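Local atomic coordinates of beta-galactosidase (Bacillus circulans subsp. alkalophilus, PDB entry 3TTY), a protein that hydrolyses terminal beta-linked galactose from galactosides, as a trimeric glycoside hydrolase built on a TIM barrel that carries a zinc site. Residues N210-Q215 against E412-G416; L219-R223 against E406-A410; V99-G103 against N201-W207. Numbering follows the deposited sequence.

Interaction 1. Residues N210-Q215 against E412-G416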
ATOM      1  N   ASN A 210      12.275  -3.985   3.427  1.00 27.25           N
ATOM      2  CA  ASN A 210      13.605  -4.045   2.815  1.00 25.36           C
ATOM      3  C   ASN A 210      14.512  -2.848   3.102  1.00 26.95           C
ATOM      4  O   ASN A 210      15.571  -2.712   2.493  1.00 30.02           O
ATOM      5  CB  ASN A 210      13.498  -4.249   1.296  1.00 29.47           C
ATOM      6  CG  ASN A 210      12.683  -3.149   0.593  1.00 37.45           C
ATOM      7  OD1 ASN A 210      12.125  -3.381  -0.481  1.00 47.30           O
ATOM      8  ND2 ASN A 210      12.610  -1.962   1.192  1.00 28.95           N
ATOM      9  N   ARG A 211      14.099  -1.976   4.014  1.00 25.09           N
ATOM     10  CA  ARG A 211      14.894  -0.794   4.340  1.00 24.30           C
ATOM     11  C   ARG A 211      15.536  -0.975   5.713  1.00 24.15           C
ATOM     12  O   ARG A 211      14.970  -1.646   6.577  1.00 19.39           O
ATOM     13  CB  ARG A 211      14.015   0.462   4.333  1.00 22.97           C
ATOM     14  CG  ARG A 211      14.268   1.439   3.188  1.00 33.97           C
ATOM     15  CD  ARG A 211      13.920   0.863   1.836  1.00 29.78           C
ATOM     16  NE  ARG A 211      14.868  -0.167   1.423  1.00 34.61           N
ATOM     17  CZ  ARG A 211      16.013   0.077   0.791  1.00 34.30           C
ATOM     18  NH1 ARG A 211      16.362   1.327   0.501  1.00 37.18           N
ATOM     19  NH2 ARG A 211      16.815  -0.927   0.457  1.00 28.47           N
ATOM     20  N   THR A 212      16.706  -0.371   5.921  1.00 20.90           N
ATOM     21  CA  THR A 212      17.398  -0.504   7.197  1.00 18.91           C
ATOM     22  C   THR A 212      18.329   0.674   7.469  1.00 22.37           C
ATOM     23  O   THR A 212      18.866   1.273   6.546  1.00 21.85           O
ATOM     24  CB  THR A 212      18.228  -1.806   7.256  1.00 22.35           C
ATOM     25  OG1 THR A 212      18.611  -2.080   8.611  1.00 22.49           O
ATOM     26  CG2 THR A 212      19.476  -1.686   6.385  1.00 19.47           C
ATOM     27  N   ASN A 213      18.509   0.992   8.749  1.00 20.45           N
ATOM     28  CA  ASN A 213      19.458   2.008   9.182  1.00 20.73           C
ATOM     29  C   ASN A 213      20.877   1.444   9.303  1.00 24.15           C
ATOM     30  O   ASN A 213      21.860   2.176   9.189  1.00 17.39           O
ATOM     31  CB  ASN A 213      19.039   2.550  10.541  1.00 20.95           C
ATOM     32  CG  ASN A 213      17.730   3.298  10.489  1.00 20.44           C
ATOM     33  OD1 ASN A 213      17.503   4.111   9.602  1.00 22.38           O
ATOM     34  ND2 ASN A 213      16.860   3.019  11.435  1.00 22.35           N
ATOM     35  N   PHE A 214      20.967   0.137   9.546  1.00 25.12           N
ATOM     36  CA  PHE A 214      22.240  -0.523   9.804  1.00 23.72           C
ATOM     37  C   PHE A 214      22.385  -1.808   8.996  1.00 21.48           C
ATOM     38  O   PHE A 214      22.035  -2.881   9.480  1.00 16.05           O
ATOM     39  CB  PHE A 214      22.386  -0.811  11.309  1.00 22.36           C
ATOM     40  CG  PHE A 214      23.200   0.212  12.017  1.00 22.80           C
ATOM     41  CD1 PHE A 214      22.651   1.443  12.351  1.00 23.07           C
ATOM     42  CD2 PHE A 214      24.542  -0.020  12.292  1.00 21.64           C
ATOM     43  CE1 PHE A 214      23.429   2.419  12.967  1.00 23.06           C
ATOM     44  CE2 PHE A 214      25.314   0.950  12.906  1.00 19.07           C
ATOM     45  CZ  PHE A 214      24.757   2.168  13.240  1.00 17.86           C
ATOM     46  N   GLN A 215      22.910  -1.713   7.772  1.00 22.65           N
ATOM     47  CA  GLN A 215      22.884  -2.890   6.895  1.00 22.53           C
ATOM     48  C   GLN A 215      23.711  -4.056   7.446  1.00 21.54           C
ATOM     49  O   GLN A 215      23.382  -5.223   7.216  1.00 15.56           O
ATOM     50  CB  GLN A 215      23.196  -2.586   5.407  1.00 20.10           C
ATOM     51  CG  GLN A 215      23.550  -1.155   5.014  1.00 26.11           C
ATOM     52  CD  GLN A 215      22.455  -0.126   5.268  1.00 25.16           C
ATOM     53  OE1 GLN A 215      22.426   0.494   6.326  1.00 27.28           O
ATOM     54  NE2 GLN A 215      21.582   0.090   4.285  1.00 23.17           N
ATOM     55  N   GLU A 412      20.107  -5.331  -1.729  1.00 19.88           N
ATOM     56  CA  GLU A 412      18.701  -5.032  -1.488  1.00 21.79           C
ATOM     57  C   GLU A 412      18.470  -4.247  -0.198  1.00 21.60           C
ATOM     58  O   GLU A 412      17.438  -3.598  -0.044  1.00 28.94           O
ATOM     59  CB  GLU A 412      17.857  -6.306  -1.524  1.00 23.08           C
ATOM     60  CG  GLU A 412      17.828  -6.950  -2.911  1.00 35.42           C
ATOM     61  CD  GLU A 412      16.944  -8.190  -2.991  1.00 33.01           C
ATOM     62  OE1 GLU A 412      16.357  -8.586  -1.956  1.00 28.55           O
ATOM     63  OE2 GLU A 412      16.856  -8.772  -4.098  1.00 30.93           O
ATOM     64  N   LEU A 413      19.424  -4.309   0.723  1.00 18.22           N
ATOM     65  CA  LEU A 413      19.315  -3.580   1.989  1.00 19.07           C
ATOM     66  C   LEU A 413      19.932  -2.193   1.893  1.00 20.85           C
ATOM     67  O   LEU A 413      19.706  -1.341   2.750  1.00 20.50           O
ATOM     68  CB  LEU A 413      19.997  -4.358   3.114  1.00 17.19           C
ATOM     69  CG  LEU A 413      19.263  -5.605   3.583  1.00 17.61           C
ATOM     70  CD1 LEU A 413      20.220  -6.603   4.244  1.00 17.91           C
ATOM     71  CD2 LEU A 413      18.171  -5.176   4.531  1.00 22.49           C
ATOM     72  N   SER A 414      20.731  -1.985   0.855  1.00 19.07           N
ATOM     73  CA  SER A 414      21.444  -0.736   0.668  1.00 19.83           C
ATOM     74  C   SER A 414      20.501   0.461   0.584  1.00 22.11           C
ATOM     75  O   SER A 414      19.450   0.407  -0.065  1.00 18.96           O
ATOM     76  CB  SER A 414      22.296  -0.808  -0.603  1.00 20.98           C
ATOM     77  OG  SER A 414      23.119   0.345  -0.729  1.00 22.26           O
ATOM     78  N   SER A 415      20.889   1.546   1.241  1.00 18.21           N
ATOM     79  CA  SER A 415      20.179   2.810   1.094  1.00 20.78           C
ATOM     80  C   SER A 415      20.777   3.619  -0.060  1.00 22.52           C
ATOM     81  O   SER A 415      21.778   4.321   0.115  1.00 21.00           O
ATOM     82  CB  SER A 415      20.223   3.611   2.399  1.00 17.99           C
ATOM     83  OG  SER A 415      19.752   4.939   2.195  1.00 23.18           O
ATOM     84  N   GLY A 416      20.156   3.517  -1.235  1.00 22.25           N
ATOM     85  CA  GLY A 416      20.711   4.072  -2.460  1.00 19.73           C
ATOM     86  C   GLY A 416      21.580   3.014  -3.115  1.00 23.99           C
ATOM     87  O   GLY A 416      21.827   1.965  -2.510  1.00 21.60           O
TER
HETATM   88  O   HOH W   1      17.758   0.788   3.448  1.00 19.67           O
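Polar contacts to a helix C terminus dominate this joint between the short strand 211-212 and the end of helix 405-413. Arg211 points its CA-to-CB bond away from residues 412-416, yet its side chain curls back, with chi1 near -110°, so that the guanidinium reaches carbonyls of the last helical turn and of Ser414, just beyond it. Arg211 NH2 donates to Ser414 O at 3.0 Å (146°), and weak bonds run from Arg211 NH1 to the same Ser414 O (3.3 Å) and from Arg211 NH2 to Glu412 O (2.8 Å, 127°). The curl is held from within its own segment, because Arg211 NH2 also donates to Asn210 O at 3.0 Å. Both acceptors across the contact lie near the guanidinium plane, as expected for edge-on donation.

Water mediates a further link: it accepts from Thr212 N at 2.9 Å and donates to Leu413 O at 3.0 Å, joining strand backbone to helix backbone.

Packing is modest but buried. Leu413, covered over 89 Å², meets Thr212 through CD2 to CG2 at 4.2 Å and Gln215 through CB to CB at 4.3 Å, while its side chain also touches Ser218 and Arg222 of helix 215-243. Beyond the pair, Ser415 OG hydrogen-bonds Asn314 of the second subunit, so the joint lies against the trimer interface.

Ser414 is the first residue to leave helical angles. The charged Arg211 guanidinium and one water thus supply donors to carbonyls at and just after the end of helix 405-413.

Interaction 2. Residues L219-R223 against E406-A410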
ATOM      1  N   LEU A 219      22.186  -7.614   7.418  1.00 14.95           N
ATOM      2  CA  LEU A 219      22.888  -8.610   6.623  1.00 14.35           C
ATOM      3  C   LEU A 219      23.213  -9.849   7.455  1.00 17.15           C
ATOM      4  O   LEU A 219      22.905 -10.963   7.048  1.00 17.48           O
ATOM      5  CB  LEU A 219      24.166  -8.008   6.039  1.00 15.70           C
ATOM      6  CG  LEU A 219      25.050  -8.889   5.154  1.00 17.87           C
ATOM      7  CD1 LEU A 219      24.229  -9.563   4.078  1.00 16.88           C
ATOM      8  CD2 LEU A 219      26.195  -8.060   4.536  1.00 18.63           C
ATOM      9  N   ASP A 220      23.836  -9.643   8.617  1.00 16.28           N
ATOM     10  CA  ASP A 220      24.144 -10.730   9.543  1.00 18.27           C
ATOM     11  C   ASP A 220      22.931 -11.481  10.049  1.00 14.93           C
ATOM     12  O   ASP A 220      23.007 -12.675  10.286  1.00 16.31           O
ATOM     13  CB  ASP A 220      24.961 -10.239  10.746  1.00 16.57           C
ATOM     14  CG  ASP A 220      26.426 -10.032  10.405  1.00 18.33           C
ATOM     15  OD1 ASP A 220      27.147  -9.431  11.229  1.00 17.87           O
ATOM     16  OD2 ASP A 220      26.846 -10.443   9.298  1.00 15.37           O
ATOM     17  N   TYR A 221      21.816 -10.793  10.238  1.00 15.40           N
ATOM     18  CA  TYR A 221      20.647 -11.493  10.747  1.00 15.95           C
ATOM     19  C   TYR A 221      20.095 -12.462   9.689  1.00 16.19           C
ATOM     20  O   TYR A 221      19.671 -13.586  10.006  1.00 13.27           O
ATOM     21  CB  TYR A 221      19.581 -10.507  11.228  1.00 15.90           C
ATOM     22  CG  TYR A 221      18.579 -11.161  12.144  1.00 15.66           C
ATOM     23  CD1 TYR A 221      18.889 -11.410  13.485  1.00 13.98           C
ATOM     24  CD2 TYR A 221      17.322 -11.544  11.671  1.00 13.57           C
ATOM     25  CE1 TYR A 221      17.969 -12.020  14.330  1.00 14.91           C
ATOM     26  CE2 TYR A 221      16.400 -12.147  12.506  1.00 12.84           C
ATOM     27  CZ  TYR A 221      16.732 -12.388  13.827  1.00 11.60           C
ATOM     28  OH  TYR A 221      15.818 -12.993  14.641  1.00 13.37           O
ATOM     29  N   ARG A 222      20.127 -12.033   8.430  1.00 14.76           N
ATOM     30  CA  ARG A 222      19.722 -12.900   7.336  1.00 17.20           C
ATOM     31  C   ARG A 222      20.662 -14.107   7.213  1.00 20.27           C
ATOM     32  O   ARG A 222      20.200 -15.234   7.014  1.00 17.28           O
ATOM     33  CB  ARG A 222      19.599 -12.105   6.028  1.00 18.19           C
ATOM     34  CG  ARG A 222      18.349 -11.230   5.985  1.00 16.70           C
ATOM     35  CD  ARG A 222      18.496  -9.994   5.104  1.00 21.27           C
ATOM     36  NE  ARG A 222      17.247  -9.225   5.045  1.00 25.86           N
ATOM     37  CZ  ARG A 222      16.817  -8.409   6.010  1.00 26.04           C
ATOM     38  NH1 ARG A 222      17.537  -8.243   7.116  1.00 19.36           N
ATOM     39  NH2 ARG A 222      15.664  -7.761   5.877  1.00 23.74           N
ATOM     40  N   ARG A 223      21.970 -13.896   7.370  1.00 16.31           N
ATOM     41  CA  ARG A 223      22.884 -15.041   7.414  1.00 17.48           C
ATOM     42  C   ARG A 223      22.451 -15.996   8.527  1.00 17.21           C
ATOM     43  O   ARG A 223      22.361 -17.202   8.331  1.00 16.80           O
ATOM     44  CB  ARG A 223      24.328 -14.603   7.656  1.00 17.06           C
ATOM     45  CG  ARG A 223      24.913 -13.707   6.602  1.00 18.31           C
ATOM     46  CD  ARG A 223      26.314 -13.234   6.979  1.00 15.75           C
ATOM     47  NE  ARG A 223      27.082 -12.860   5.790  1.00 16.65           N
ATOM     48  CZ  ARG A 223      27.780 -11.738   5.648  1.00 19.91           C
ATOM     49  NH1 ARG A 223      27.830 -10.845   6.632  1.00 16.10           N
ATOM     50  NH2 ARG A 223      28.432 -11.509   4.507  1.00 15.02           N
ATOM     51  N   GLU A 406      24.492 -13.344  -0.667  1.00 16.84           N
ATOM     52  CA  GLU A 406      24.962 -12.356   0.314  1.00 13.68           C
ATOM     53  C   GLU A 406      25.136 -11.025  -0.387  1.00 16.81           C
ATOM     54  O   GLU A 406      24.771  -9.971   0.137  1.00 17.28           O
ATOM     55  CB  GLU A 406      26.262 -12.799   0.990  1.00 15.84           C
ATOM     56  CG  GLU A 406      26.088 -14.014   1.909  1.00 20.11           C
ATOM     57  CD  GLU A 406      27.351 -14.398   2.677  1.00 23.09           C
ATOM     58  OE1 GLU A 406      28.460 -14.260   2.123  1.00 29.36           O
ATOM     59  OE2 GLU A 406      27.233 -14.845   3.842  1.00 23.10           O
ATOM     60  N   ASN A 407      25.675 -11.079  -1.595  1.00 15.19           N
ATOM     61  CA  ASN A 407      25.708  -9.900  -2.448  1.00 18.68           C
ATOM     62  C   ASN A 407      24.292  -9.345  -2.656  1.00 19.23           C
ATOM     63  O   ASN A 407      24.069  -8.136  -2.571  1.00 19.21           O
ATOM     64  CB  ASN A 407      26.331 -10.261  -3.793  1.00 16.59           C
ATOM     65  CG  ASN A 407      26.416  -9.081  -4.731  1.00 19.94           C
ATOM     66  OD1 ASN A 407      26.828  -7.994  -4.334  1.00 21.38           O
ATOM     67  ND2 ASN A 407      26.029  -9.289  -5.997  1.00 18.03           N
ATOM     68  N   ARG A 408      23.339 -10.239  -2.924  1.00 15.45           N
ATOM     69  CA  ARG A 408      21.946  -9.845  -3.106  1.00 15.80           C
ATOM     70  C   ARG A 408      21.376  -9.126  -1.878  1.00 18.00           C
ATOM     71  O   ARG A 408      20.792  -8.049  -1.995  1.00 19.79           O
ATOM     72  CB  ARG A 408      21.082 -11.064  -3.438  1.00 14.78           C
ATOM     73  CG  ARG A 408      19.602 -10.734  -3.569  1.00 17.50           C
ATOM     74  CD  ARG A 408      18.806 -11.875  -4.203  1.00 20.79           C
ATOM     75  NE  ARG A 408      17.403 -11.522  -4.426  1.00 23.58           N
ATOM     76  CZ  ARG A 408      16.499 -12.347  -4.957  1.00 22.01           C
ATOM     77  NH1 ARG A 408      16.851 -13.574  -5.322  1.00 18.64           N
ATOM     78  NH2 ARG A 408      15.242 -11.954  -5.113  1.00 18.73           N
ATOM     79  N   TRP A 409      21.533  -9.733  -0.705  1.00 14.67           N
ATOM     80  CA  TRP A 409      21.061  -9.131   0.537  1.00 15.21           C
ATOM     81  C   TRP A 409      21.630  -7.729   0.767  1.00 19.64           C
ATOM     82  O   TRP A 409      20.889  -6.788   1.089  1.00 16.20           O
ATOM     83  CB  TRP A 409      21.427 -10.013   1.725  1.00 14.98           C
ATOM     84  CG  TRP A 409      20.715 -11.332   1.752  1.00 18.31           C
ATOM     85  CD1 TRP A 409      19.533 -11.644   1.137  1.00 18.00           C
ATOM     86  CD2 TRP A 409      21.149 -12.523   2.420  1.00 15.52           C
ATOM     87  NE1 TRP A 409      19.207 -12.953   1.393  1.00 20.56           N
ATOM     88  CE2 TRP A 409      20.179 -13.514   2.179  1.00 18.48           C
ATOM     89  CE3 TRP A 409      22.264 -12.843   3.201  1.00 13.36           C
ATOM     90  CZ2 TRP A 409      20.281 -14.803   2.702  1.00 19.48           C
ATOM     91  CZ3 TRP A 409      22.373 -14.114   3.707  1.00 17.85           C
ATOM     92  CH2 TRP A 409      21.382 -15.085   3.463  1.00 20.47           C
ATOM     93  N   ALA A 410      22.943  -7.588   0.618  1.00 13.42           N
ATOM     94  CA  ALA A 410      23.568  -6.274   0.788  1.00 19.30           C
ATOM     95  C   ALA A 410      23.024  -5.244  -0.218  1.00 21.01           C
ATOM     96  O   ALA A 410      22.678  -4.115   0.160  1.00 18.22           O
ATOM     97  CB  ALA A 410      25.080  -6.376   0.700  1.00 18.88           C
TER
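A salt bridge joins two helices here: Arg223 NE donates to Glu406 OE2 at 2.8 Å with a nearly straight 170° angle. It belongs to a network, since Arg223 NH1 also bridges to Asp220 OD2 at 2.9 Å, one turn back on the same helix. Both ends have further partners: Glu406 OE1 pairs with Lys465, and Arg223 NH2 donates to Glu493 O. The motif is a helix-helix packing between 215-243, in the TIM-barrel part of the chain, and 405-413, in the region assigned to the trimerisation domain. The short axes run 141° apart in direction, closer to antiparallel than to perpendicular, and approach to 10.1 Å.

Trp409 fills much of that gap, covered over 90 Å². Arg222 CB sits 3.9 Å from the centroid of its six-membered ring and only 9° off the ring normal, a CH-pi contact over the face. Arg222 NH1 pairs with Glu206 and Trp409 NE1 donates to Pro258 O, so these polar atoms are bonded while the carbon portions pack together.

Leu219 approaches the indole near its plane and completes the apolar layer, with CD1 at 3.7 Å from Trp409 CB. One turn further along the same helix, Arg223 CG lies 3.9 Å from Trp409 CZ3, so both residues touch the tryptophan. No other chain of the assembly touches these two segments, so this is an intrachain interdomain joint. Toward the C-terminal side of residues 406-410, Leu219 CD2 lies 4.3 Å from Ala410 CB.

Interaction 3. Residues V99-G103 against N201-W207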
ATOM      1  N   VAL A  99       7.726 -15.079  15.826  1.00 13.97           N
ATOM      2  CA  VAL A  99       7.377 -13.687  15.993  1.00 11.54           C
ATOM      3  C   VAL A  99       7.723 -13.005  14.668  1.00 14.51           C
ATOM      4  O   VAL A  99       8.816 -13.207  14.112  1.00 12.43           O
ATOM      5  CB  VAL A  99       8.121 -13.078  17.184  1.00 16.02           C
ATOM      6  CG1 VAL A  99       8.107 -11.556  17.126  1.00 13.86           C
ATOM      7  CG2 VAL A  99       7.482 -13.564  18.463  1.00 13.74           C
ATOM      8  N   ASP A 100       6.776 -12.250  14.121  1.00 13.99           N
ATOM      9  CA  ASP A 100       6.978 -11.741  12.778  1.00 14.80           C
ATOM     10  C   ASP A 100       7.755 -10.427  12.721  1.00 15.08           C
ATOM     11  O   ASP A 100       8.141  -9.849  13.739  1.00 14.48           O
ATOM     12  CB  ASP A 100       5.657 -11.659  11.998  1.00 15.96           C
ATOM     13  CG  ASP A 100       4.671 -10.674  12.600  1.00 21.62           C
ATOM     14  OD1 ASP A 100       5.104  -9.643  13.159  1.00 20.82           O
ATOM     15  OD2 ASP A 100       3.449 -10.934  12.504  1.00 23.32           O
ATOM     16  N   TYR A 101       7.984  -9.984  11.499  1.00 14.98           N
ATOM     17  CA  TYR A 101       8.703  -8.759  11.207  1.00 16.24           C
ATOM     18  C   TYR A 101       8.065  -7.548  11.897  1.00 18.38           C
ATOM     19  O   TYR A 101       8.742  -6.563  12.169  1.00 17.72           O
ATOM     20  CB  TYR A 101       8.757  -8.591   9.684  1.00 15.51           C
ATOM     21  CG  TYR A 101       9.452  -7.344   9.183  1.00 20.52           C
ATOM     22  CD1 TYR A 101      10.828  -7.321   8.993  1.00 18.64           C
ATOM     23  CD2 TYR A 101       8.724  -6.201   8.871  1.00 19.04           C
ATOM     24  CE1 TYR A 101      11.461  -6.183   8.511  1.00 23.66           C
ATOM     25  CE2 TYR A 101       9.343  -5.065   8.396  1.00 21.93           C
ATOM     26  CZ  TYR A 101      10.711  -5.057   8.217  1.00 22.44           C
ATOM     27  OH  TYR A 101      11.323  -3.927   7.728  1.00 20.75           O
ATOM     28  N   GLU A 102       6.775  -7.633  12.216  1.00 16.38           N
ATOM     29  CA  GLU A 102       6.112  -6.522  12.880  1.00 16.92           C
ATOM     30  C   GLU A 102       6.166  -6.658  14.400  1.00 18.42           C
ATOM     31  O   GLU A 102       5.602  -5.837  15.111  1.00 19.13           O
ATOM     32  CB  GLU A 102       4.654  -6.374  12.410  1.00 19.04           C
ATOM     33  CG  GLU A 102       4.446  -6.424  10.888  1.00 20.10           C
ATOM     34  CD  GLU A 102       4.940  -5.177  10.165  1.00 30.55           C
ATOM     35  OE1 GLU A 102       5.154  -4.130  10.821  1.00 26.69           O
ATOM     36  OE2 GLU A 102       5.122  -5.247   8.932  1.00 31.32           O
ATOM     37  N   GLY A 103       6.845  -7.694  14.889  1.00 20.52           N
ATOM     38  CA  GLY A 103       7.012  -7.915  16.324  1.00 16.59           C
ATOM     39  C   GLY A 103       5.919  -8.767  16.967  1.00 18.38           C
ATOM     40  O   GLY A 103       5.914  -8.987  18.187  1.00 16.32           O
ATOM     41  N   ASN A 201      14.088  -5.632  12.933  1.00 16.79           N
ATOM     42  CA  ASN A 201      12.795  -5.687  12.256  1.00 17.58           C
ATOM     43  C   ASN A 201      12.099  -4.346  12.441  1.00 14.52           C
ATOM     44  O   ASN A 201      12.758  -3.349  12.700  1.00 13.86           O
ATOM     45  CB  ASN A 201      11.943  -6.874  12.743  1.00 15.28           C
ATOM     46  CG  ASN A 201      11.592  -6.783  14.215  1.00 15.42           C
ATOM     47  OD1 ASN A 201      11.841  -5.772  14.861  1.00 16.34           O
ATOM     48  ND2 ASN A 201      10.983  -7.840  14.745  1.00 16.08           N
ATOM     49  N   ALA A 202      10.783  -4.311  12.308  1.00 15.69           N
ATOM     50  CA  ALA A 202      10.068  -3.036  12.352  1.00 19.14           C
ATOM     51  C   ALA A 202      10.148  -2.324  13.709  1.00 17.39           C
ATOM     52  O   ALA A 202       9.857  -1.137  13.803  1.00 20.28           O
ATOM     53  CB  ALA A 202       8.601  -3.217  11.919  1.00 17.77           C
ATOM     54  N   LEU A 203      10.529  -3.045  14.760  1.00 15.47           N
ATOM     55  CA  LEU A 203      10.638  -2.440  16.081  1.00 14.90           C
ATOM     56  C   LEU A 203      11.997  -1.753  16.267  1.00 16.41           C
ATOM     57  O   LEU A 203      12.172  -0.991  17.204  1.00 15.01           O
ATOM     58  CB  LEU A 203      10.435  -3.482  17.193  1.00 13.85           C
ATOM     59  CG  LEU A 203       9.113  -4.271  17.246  1.00 19.74           C
ATOM     60  CD1 LEU A 203       9.069  -5.272  18.427  1.00 13.58           C
ATOM     61  CD2 LEU A 203       7.905  -3.336  17.295  1.00 16.56           C
ATOM     62  N   SER A 204      12.950  -2.022  15.374  1.00 13.61           N
ATOM     63  CA  SER A 204      14.332  -1.629  15.626  1.00 14.63           C
ATOM     64  C   SER A 204      15.004  -0.872  14.476  1.00 16.00           C
ATOM     65  O   SER A 204      14.845   0.331  14.387  1.00 20.36           O
ATOM     66  CB  SER A 204      15.164  -2.840  16.076  1.00 13.42           C
ATOM     67  OG  SER A 204      15.044  -3.913  15.153  1.00 15.53           O
ATOM     68  N   GLU A 205      15.737  -1.565  13.599  1.00 15.97           N
ATOM     69  CA  GLU A 205      16.485  -0.897  12.532  1.00 18.47           C
ATOM     70  C   GLU A 205      15.806  -0.891  11.162  1.00 21.26           C
ATOM     71  O   GLU A 205      16.267  -0.216  10.246  1.00 22.02           O
ATOM     72  CB  GLU A 205      17.863  -1.542  12.356  1.00 19.00           C
ATOM     73  CG  GLU A 205      18.755  -1.517  13.575  1.00 20.40           C
ATOM     74  CD  GLU A 205      19.221  -0.111  13.962  1.00 21.73           C
ATOM     75  OE1 GLU A 205      20.040  -0.013  14.894  1.00 17.95           O
ATOM     76  OE2 GLU A 205      18.769   0.883  13.349  1.00 21.67           O
ATOM     77  N   GLU A 206      14.738  -1.659  11.001  1.00 17.48           N
ATOM     78  CA  GLU A 206      14.211  -1.903   9.657  1.00 23.32           C
ATOM     79  C   GLU A 206      12.810  -1.366   9.475  1.00 22.33           C
ATOM     80  O   GLU A 206      12.090  -1.144  10.446  1.00 22.64           O
ATOM     81  CB  GLU A 206      14.252  -3.396   9.304  1.00 16.81           C
ATOM     82  CG  GLU A 206      15.682  -3.907   9.130  1.00 18.21           C
ATOM     83  CD  GLU A 206      15.774  -5.333   8.597  1.00 22.31           C
ATOM     84  OE1 GLU A 206      16.883  -5.903   8.654  1.00 19.02           O
ATOM     85  OE2 GLU A 206      14.752  -5.882   8.121  1.00 23.25           O
ATOM     86  N   TRP A 207      12.441  -1.135   8.225  1.00 20.07           N
ATOM     87  CA  TRP A 207      11.071  -0.769   7.917  1.00 22.72           C
ATOM     88  C   TRP A 207      10.761  -1.100   6.472  1.00 26.76           C
ATOM     89  O   TRP A 207      11.666  -1.289   5.656  1.00 23.78           O
ATOM     90  CB  TRP A 207      10.807   0.710   8.202  1.00 16.89           C
ATOM     91  CG  TRP A 207      11.553   1.686   7.295  1.00 30.96           C
ATOM     92  CD1 TRP A 207      11.045   2.355   6.210  1.00 25.83           C
ATOM     93  CD2 TRP A 207      12.924   2.118   7.421  1.00 26.29           C
ATOM     94  NE1 TRP A 207      12.008   3.174   5.664  1.00 26.39           N
ATOM     95  CE2 TRP A 207      13.166   3.051   6.387  1.00 24.20           C
ATOM     96  CE3 TRP A 207      13.962   1.807   8.307  1.00 25.42           C
ATOM     97  CZ2 TRP A 207      14.408   3.665   6.205  1.00 26.59           C
ATOM     98  CZ3 TRP A 207      15.200   2.426   8.131  1.00 26.72           C
ATOM     99  CH2 TRP A 207      15.408   3.348   7.087  1.00 26.88           C
TER
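Two type I beta turns, 100-103 and 201-204, meet here, each carrying an Asx turn at its first residue. Asp100 OD1 accepts from Glu102 N (2.8 Å), and Asn201 OD1 from Leu203 N (3.0 Å). One backbone hydrogen bond crosses between them, from Ala202 N to Tyr101 O, at 3.0 Å and 162°.

Tyr101 has the largest covered area, 118 Å². Ala202 N lies over its ring face, Ala202 CB is 4.0 Å from Tyr101 CE2, and Glu206 OE2 comes to 3.3 Å from Tyr101 CE1 near the ring plane. The hydroxyl of Tyr101 is hydrogen-bonded to Gly209 N, beyond the strand 206-207.

Gly103, at phi/psi 90/3, suits a residue without CB: an ideal CB would fall 2.8 Å from Leu203 CD1 and would also jam against the preceding carbonyl.

The second subunit packs on the same surface; its Arg104 forms a salt bridge with Glu102, and its Arg106 hydrogen-bonds Ser204 O. With the zinc ion about 10 Å from the side chain of Asn201, the contact represents turn-to-turn packing of long TIM-barrel loops beside a four-cysteine zinc site and a subunit interface.

From the N terminus, interaction 3 closes first, bringing the loop after helix 87-92 to the turn ahead of strand 206-207. Interaction 1 opens just downstream, on strand 211-212, and closes at the end of helix 405-413; interaction 2 lies wholly within that span, so these two nest while interaction 3 precedes both in series. Strands 206-207 and 211-212 pair antiparallel, connecting interactions 3 and 1, and Arg222 NH1 to Glu206 OE1 (2.9 Å) connects 2 and 3. Interactions 1 and 2 tie strand 211-212 and helix 215-243 to helix 405-413 of the trimerisation region; interaction 3 joins two loops of the barrel part. Interactions 1 and 3 also touch the second subunit.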